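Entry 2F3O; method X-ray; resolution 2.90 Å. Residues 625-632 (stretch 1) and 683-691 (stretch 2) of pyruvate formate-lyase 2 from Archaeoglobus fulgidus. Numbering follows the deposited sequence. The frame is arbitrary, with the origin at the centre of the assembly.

Stretch 1, residues 625-632: FAAGCYPM
Stretch 2, residues 683-691: ENLPNGASL

Residues 625-632 and 683-691 run alongside each other in the same direction, Ala627 lying nearest Leu685 (CA-CA 5.1 Å), Gly628 nearest Asn687 (4.4 Å), Cys629 nearest Ala689 (4.6 Å) and Tyr630 nearest Ser690 (4.9 Å). The first stretch enters as an extended strand (phi/psi -128/125 at Ala626, -83/128 at Ala627, -124/164 at Gly628) and continues through Cys629 (-137/85) and Tyr630 (-151/149). The second first folds through a type I turn from Leu685 to Gly688, with Pro686 at -80/5 and Asn687 at -103/11, closed by Gly688 N to Leu685 O at 3.3 Å, then extends through Ala689 (-137/148) and Ser690 (-112/112).

Three backbone hydrogen bonds join them. Asn687 N donates to Ala627 O (3.0 Å), Cys629 N to Gly688 O (2.9 Å) and Ser690 N to Cys629 O (3.0 Å). Cys629 thus bonds through both its N and O to residues flanking Ala689, making a single parallel bridge; Ala689 CA adds a CA-H...O contact to Cys629 O at 3.5 Å. Proline suits the turn because its ring favours such a phi. Pro686 N lies 3.2 Å from Ala627 O but has no hydrogen to offer it.

The methyl groups of Ala626 and Ala627 rest against the turn. Ala626 CB meets Pro686 CG at 4.2 Å, and Ala627 CB lies 4.2 Å from Leu685 CD1. Leu685 (chi1 t, chi2 p) also fills the space beside Cys629 (chi1 t), Leu685 CD2 lying 4.1 Å from Cys629 CB, while Leu685 CD1 reaches 3.7 Å from Gly628 C. The bare Gly628 leaves room for Asn687: a CB there would sit 3.0 Å from Asn687 ND2. Gly688, at phi/psi 99/163, adopts a backbone in which a CB would jam against the preceding carbonyl.

Asn687, Tyr630 and Ser690 all point CB toward the opposing stretch. Tyr630 (chi1 p, chi2 86°) presents its ring edge to Asn687 (chi1 t), Tyr630 CE2 to Asn687 ND2 being 3.8 Å. Compact Ser690 (chi1 t) brings its CB within 3.5 Å of Tyr630 CB.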

# COMPACT_ATOMS: atom_id res chain seq x y z
N PHE A 625 19.19 -6.55 6.74
CA PHE A 625 20.19 -7.47 7.23
C PHE A 625 20.75 -6.94 8.53
O PHE A 625 20.67 -5.74 8.79
CB PHE A 625 21.31 -7.67 6.21
CG PHE A 625 21.06 -8.80 5.23
CD1 PHE A 625 20.16 -8.66 4.20
CD2 PHE A 625 21.75 -9.99 5.34
CE1 PHE A 625 19.95 -9.69 3.31
CE2 PHE A 625 21.55 -11.02 4.45
CZ PHE A 625 20.63 -10.89 3.45
N ALA A 626 21.29 -7.83 9.36
CA ALA A 626 21.77 -7.47 10.69
C ALA A 626 23.20 -7.96 10.89
O ALA A 626 23.47 -9.15 10.70
CB ALA A 626 20.86 -8.09 11.73
N ALA A 627 24.13 -7.07 11.25
CA ALA A 627 25.56 -7.43 11.39
C ALA A 627 25.91 -8.07 12.73
O ALA A 627 25.59 -7.51 13.79
CB ALA A 627 26.45 -6.22 11.15
N GLY A 628 26.55 -9.24 12.68
CA GLY A 628 27.05 -9.89 13.90
C GLY A 628 28.54 -10.18 13.86
O GLY A 628 29.16 -10.15 12.79
N CYS A 629 29.14 -10.47 15.02
CA CYS A 629 30.53 -10.91 15.04
C CYS A 629 30.81 -12.07 15.98
O CYS A 629 31.23 -11.86 17.12
CB CYS A 629 31.46 -9.76 15.40
SG CYS A 629 33.15 -10.13 14.91
N TYR A 630 30.59 -13.28 15.50
CA TYR A 630 30.87 -14.44 16.32
C TYR A 630 31.23 -15.57 15.39
O TYR A 630 30.75 -15.60 14.26
CB TYR A 630 29.68 -14.79 17.25
CG TYR A 630 28.41 -15.23 16.60
CD1 TYR A 630 28.20 -16.57 16.27
CD2 TYR A 630 27.40 -14.33 16.35
CE1 TYR A 630 27.04 -16.98 15.66
CE2 TYR A 630 26.23 -14.72 15.78
CZ TYR A 630 26.06 -16.04 15.42
OH TYR A 630 24.88 -16.42 14.83
N PRO A 631 32.10 -16.49 15.84
CA PRO A 631 32.66 -17.42 14.88
C PRO A 631 32.06 -18.80 14.70
O PRO A 631 32.30 -19.40 13.65
CB PRO A 631 34.07 -17.61 15.42
CG PRO A 631 33.92 -17.48 16.88
CD PRO A 631 32.70 -16.67 17.17
N MET A 632 31.30 -19.31 15.68
CA MET A 632 31.16 -20.78 15.90
C MET A 632 32.56 -21.38 15.95
O MET A 632 33.40 -20.87 16.67
CB MET A 632 30.27 -21.48 14.86
CG MET A 632 28.82 -20.98 14.82
SD MET A 632 28.02 -20.78 16.42
CE MET A 632 27.95 -22.47 17.02
N GLU A 683 27.21 -0.43 18.89
CA GLU A 683 26.02 0.28 18.46
C GLU A 683 25.64 -0.04 17.02
O GLU A 683 24.49 0.11 16.65
CB GLU A 683 26.21 1.80 18.65
CG GLU A 683 27.41 2.45 17.86
CD GLU A 683 28.76 2.47 18.63
OE1 GLU A 683 29.64 3.29 18.26
OE2 GLU A 683 28.95 1.68 19.59
N ASN A 684 26.60 -0.51 16.23
CA ASN A 684 26.33 -0.98 14.87
C ASN A 684 26.33 -2.48 14.67
O ASN A 684 26.40 -2.94 13.54
CB ASN A 684 27.37 -0.43 13.92
CG ASN A 684 27.32 1.04 13.84
OD1 ASN A 684 28.29 1.72 14.15
ND2 ASN A 684 26.18 1.57 13.44
N LEU A 685 26.26 -3.25 15.75
CA LEU A 685 26.38 -4.69 15.64
C LEU A 685 25.15 -5.43 16.17
O LEU A 685 25.27 -6.15 17.15
CB LEU A 685 27.63 -5.13 16.40
CG LEU A 685 28.34 -6.44 16.08
CD1 LEU A 685 28.77 -6.52 14.64
CD2 LEU A 685 29.54 -6.55 16.97
N PRO A 686 23.97 -5.29 15.52
CA PRO A 686 22.78 -5.73 16.24
C PRO A 686 22.48 -7.23 16.23
O PRO A 686 21.44 -7.63 16.73
CB PRO A 686 21.65 -4.99 15.51
CG PRO A 686 22.15 -4.92 14.11
CD PRO A 686 23.63 -4.75 14.18
N ASN A 687 23.35 -8.06 15.67
CA ASN A 687 23.13 -9.50 15.76
C ASN A 687 24.04 -10.17 16.80
O ASN A 687 24.12 -11.38 16.87
CB ASN A 687 23.29 -10.15 14.39
CG ASN A 687 22.69 -11.55 14.32
OD1 ASN A 687 21.48 -11.73 14.39
ND2 ASN A 687 23.55 -12.53 14.17
N GLY A 688 24.71 -9.37 17.62
CA GLY A 688 25.54 -9.87 18.73
C GLY A 688 27.03 -9.97 18.48
O GLY A 688 27.48 -9.94 17.33
N ALA A 689 27.80 -10.08 19.56
CA ALA A 689 29.25 -10.26 19.45
C ALA A 689 29.70 -11.31 20.44
O ALA A 689 29.11 -11.44 21.50
CB ALA A 689 29.98 -8.98 19.72
N SER A 690 30.74 -12.06 20.10
CA SER A 690 31.27 -13.05 21.02
C SER A 690 32.66 -12.69 21.53
O SER A 690 33.63 -12.69 20.76
CB SER A 690 31.31 -14.42 20.38
OG SER A 690 32.16 -15.29 21.10
N LEU A 691 32.75 -12.39 22.82
CA LEU A 691 34.02 -12.22 23.51
C LEU A 691 34.22 -13.34 24.54
O LEU A 691 33.44 -13.44 25.50
CB LEU A 691 34.10 -10.86 24.18
CG LEU A 691 35.31 -10.61 25.06
CD1 LEU A 691 36.58 -10.66 24.22
CD2 LEU A 691 35.18 -9.28 25.79